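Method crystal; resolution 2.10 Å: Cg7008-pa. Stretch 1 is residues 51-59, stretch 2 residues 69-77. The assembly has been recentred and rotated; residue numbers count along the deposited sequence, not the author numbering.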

# COMPACT_ATOMS: atom_id res chain seq x y z
N THR A 51 9.89 -11.69 -23.21
CA THR A 51 8.54 -11.14 -23.22
C THR A 51 7.68 -11.96 -22.25
O THR A 51 7.77 -13.19 -22.24
CB THR A 51 7.93 -11.07 -24.66
OG1 THR A 51 6.77 -10.23 -24.67
CG2 THR A 51 7.57 -12.45 -25.19
N PRO A 52 6.87 -11.28 -21.42
CA PRO A 52 6.13 -11.97 -20.38
C PRO A 52 4.71 -12.40 -20.76
O PRO A 52 4.15 -11.89 -21.73
CB PRO A 52 6.07 -10.93 -19.26
CG PRO A 52 6.18 -9.59 -19.97
CD PRO A 52 6.63 -9.83 -21.38
N LYS A 53 4.18 -13.35 -20.01
CA LYS A 53 2.75 -13.62 -19.97
C LYS A 53 2.20 -12.87 -18.76
O LYS A 53 2.94 -12.64 -17.80
CB LYS A 53 2.47 -15.12 -19.82
CG LYS A 53 2.90 -15.98 -21.00
CD LYS A 53 2.54 -17.44 -20.77
CE LYS A 53 3.02 -18.31 -21.92
NZ LYS A 53 2.66 -19.75 -21.71
N ARG A 54 0.92 -12.52 -18.79
CA ARG A 54 0.26 -11.98 -17.61
C ARG A 54 0.39 -12.92 -16.42
O ARG A 54 0.05 -14.10 -16.51
CB ARG A 54 -1.22 -11.71 -17.90
CG ARG A 54 -1.90 -12.79 -18.72
CD ARG A 54 -3.16 -12.27 -19.39
NE ARG A 54 -3.57 -13.11 -20.51
CZ ARG A 54 -3.68 -12.69 -21.77
NH1 ARG A 54 -3.41 -11.42 -22.07
NH2 ARG A 54 -4.06 -13.52 -22.72
N GLY A 55 0.90 -12.40 -15.30
CA GLY A 55 1.08 -13.21 -14.10
C GLY A 55 2.50 -13.61 -13.78
O GLY A 55 2.79 -14.05 -12.66
N ASP A 56 3.40 -13.48 -14.76
CA ASP A 56 4.81 -13.85 -14.60
C ASP A 56 5.49 -13.05 -13.48
O ASP A 56 5.26 -11.84 -13.34
CB ASP A 56 5.57 -13.64 -15.91
CG ASP A 56 5.31 -14.74 -16.93
OD1 ASP A 56 4.48 -15.64 -16.67
OD2 ASP A 56 5.94 -14.69 -18.01
N LEU A 57 6.30 -13.73 -12.68
CA LEU A 57 7.17 -13.06 -11.72
C LEU A 57 8.52 -12.81 -12.39
O LEU A 57 9.18 -13.74 -12.86
CB LEU A 57 7.34 -13.90 -10.44
CG LEU A 57 8.11 -13.29 -9.26
CD1 LEU A 57 7.41 -12.05 -8.70
CD2 LEU A 57 8.32 -14.33 -8.17
N VAL A 58 8.92 -11.54 -12.43
CA VAL A 58 10.09 -11.12 -13.21
C VAL A 58 11.06 -10.24 -12.42
O VAL A 58 10.78 -9.85 -11.28
CB VAL A 58 9.67 -10.34 -14.49
CG1 VAL A 58 8.87 -11.23 -15.44
CG2 VAL A 58 8.89 -9.07 -14.15
N ALA A 59 12.19 -9.95 -13.04
CA ALA A 59 13.05 -8.85 -12.62
C ALA A 59 12.75 -7.69 -13.55
O ALA A 59 12.75 -7.84 -14.78
CB ALA A 59 14.50 -9.25 -12.70
N TYR A 69 14.41 -4.80 -9.68
CA TYR A 69 13.52 -5.15 -8.57
C TYR A 69 12.68 -6.39 -8.92
O TYR A 69 12.50 -6.71 -10.09
CB TYR A 69 12.57 -3.99 -8.25
CG TYR A 69 13.22 -2.71 -7.77
CD1 TYR A 69 13.90 -1.87 -8.66
CD2 TYR A 69 13.13 -2.31 -6.44
CE1 TYR A 69 14.50 -0.69 -8.22
CE2 TYR A 69 13.72 -1.13 -5.99
CZ TYR A 69 14.41 -0.33 -6.89
OH TYR A 69 14.99 0.84 -6.46
N ARG A 70 12.17 -7.08 -7.90
CA ARG A 70 11.21 -8.17 -8.11
C ARG A 70 9.87 -7.56 -8.51
O ARG A 70 9.42 -6.58 -7.91
CB ARG A 70 11.04 -9.03 -6.86
CG ARG A 70 12.31 -9.72 -6.37
CD ARG A 70 11.99 -10.94 -5.52
NE ARG A 70 11.24 -10.61 -4.30
CZ ARG A 70 10.70 -11.51 -3.48
NH1 ARG A 70 10.81 -12.81 -3.74
NH2 ARG A 70 10.04 -11.11 -2.40
N ALA A 71 9.22 -8.14 -9.52
CA ALA A 71 7.98 -7.58 -10.04
C ALA A 71 7.02 -8.64 -10.56
O ALA A 71 7.44 -9.67 -11.07
CB ALA A 71 8.28 -6.54 -11.13
N LYS A 72 5.73 -8.36 -10.42
CA LYS A 72 4.69 -9.22 -10.98
C LYS A 72 4.10 -8.54 -12.21
O LYS A 72 3.72 -7.37 -12.16
CB LYS A 72 3.60 -9.46 -9.93
CG LYS A 72 2.39 -10.26 -10.41
CD LYS A 72 1.36 -10.36 -9.30
CE LYS A 72 -0.02 -10.71 -9.82
NZ LYS A 72 -1.03 -10.68 -8.72
N VAL A 73 4.06 -9.27 -13.32
CA VAL A 73 3.43 -8.77 -14.53
C VAL A 73 1.92 -8.90 -14.40
O VAL A 73 1.38 -10.00 -14.29
CB VAL A 73 3.93 -9.51 -15.80
CG1 VAL A 73 3.20 -9.00 -17.03
CG2 VAL A 73 5.43 -9.34 -15.96
N GLU A 74 1.23 -7.76 -14.39
CA GLU A 74 -0.23 -7.74 -14.23
C GLU A 74 -0.98 -7.67 -15.56
O GLU A 74 -2.07 -8.23 -15.69
CB GLU A 74 -0.65 -6.62 -13.29
CG GLU A 74 -0.23 -6.85 -11.84
CD GLU A 74 -0.93 -5.94 -10.87
OE1 GLU A 74 -1.60 -4.98 -11.33
OE2 GLU A 74 -0.82 -6.17 -9.65
N ARG A 75 -0.40 -6.99 -16.54
CA ARG A 75 -0.97 -6.88 -17.88
C ARG A 75 0.16 -6.74 -18.90
O ARG A 75 1.13 -6.03 -18.65
CB ARG A 75 -1.92 -5.68 -17.97
CG ARG A 75 -2.81 -5.64 -19.23
CD ARG A 75 -3.67 -4.37 -19.28
NE ARG A 75 -4.62 -4.30 -18.17
CZ ARG A 75 -5.49 -3.30 -17.97
NH1 ARG A 75 -5.53 -2.27 -18.80
NH2 ARG A 75 -6.30 -3.34 -16.93
N VAL A 76 0.04 -7.43 -20.03
CA VAL A 76 0.96 -7.23 -21.15
C VAL A 76 0.17 -6.71 -22.36
O VAL A 76 -0.89 -7.25 -22.69
CB VAL A 76 1.74 -8.52 -21.54
CG1 VAL A 76 2.70 -8.24 -22.69
CG2 VAL A 76 2.51 -9.05 -20.36
N GLN A 77 0.70 -5.68 -23.01
CA GLN A 77 0.08 -5.10 -24.19
C GLN A 77 1.13 -4.72 -25.23
O GLN A 77 1.71 -3.64 -25.18
CB GLN A 77 -0.79 -3.90 -23.82
CG GLN A 77 -1.59 -3.29 -24.98
CD GLN A 77 -2.57 -4.27 -25.61
OE1 GLN A 77 -3.44 -4.82 -24.93
NE2 GLN A 77 -2.42 -4.50 -26.90
O HOH W 1 -2.31 -8.94 -20.58

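Stretch 1 approaches the strand of residues 69-77 as a loop and then joins it as an antiparallel strand from Leu57 onward. At the loop end the contact is apolar: the ring of Pro52 sits against two valines, with Pro52 CB 3.7 Å from Val73 CG2 and Pro52 CG 3.7 Å from Val76 CG2. Lys53 opens a type II turn that closes at Asp56, through hydrogen bonds from Asp56 N to Lys53 O (3.2 Å) and from Lys53 N to Asp56 OD2 (3.0 Å). Within the turn, Arg54 reaches stretch 2 through water 1, which accepts from both Arg54 NH1 (3.1 Å) and Val76 N (2.8 Å). At its backbone angles a CB on Gly55 would jam against the preceding carbonyl oxygen; Gly55 N donates to Val73 O (2.6 Å). Val73 N returns a nearly linear hydrogen bond to Asp56 O (2.8 Å), so both polar backbone atoms of Val73 are paired with the turn. Leu57 faces Lys72 in a non-hydrogen-bonded pair, with Leu57 CA making a CA-H...O contact to Ala71 O (3.5 Å). Val58 N donates to Ala71 O (2.7 Å) and Ala71 N to Val58 O (2.9 Å). On their face, Val58 CG2 packs 4.0 Å from Ala71 CB and 3.9 Å from Val73 CG2. Ala59 continues the ladder opposite Arg70.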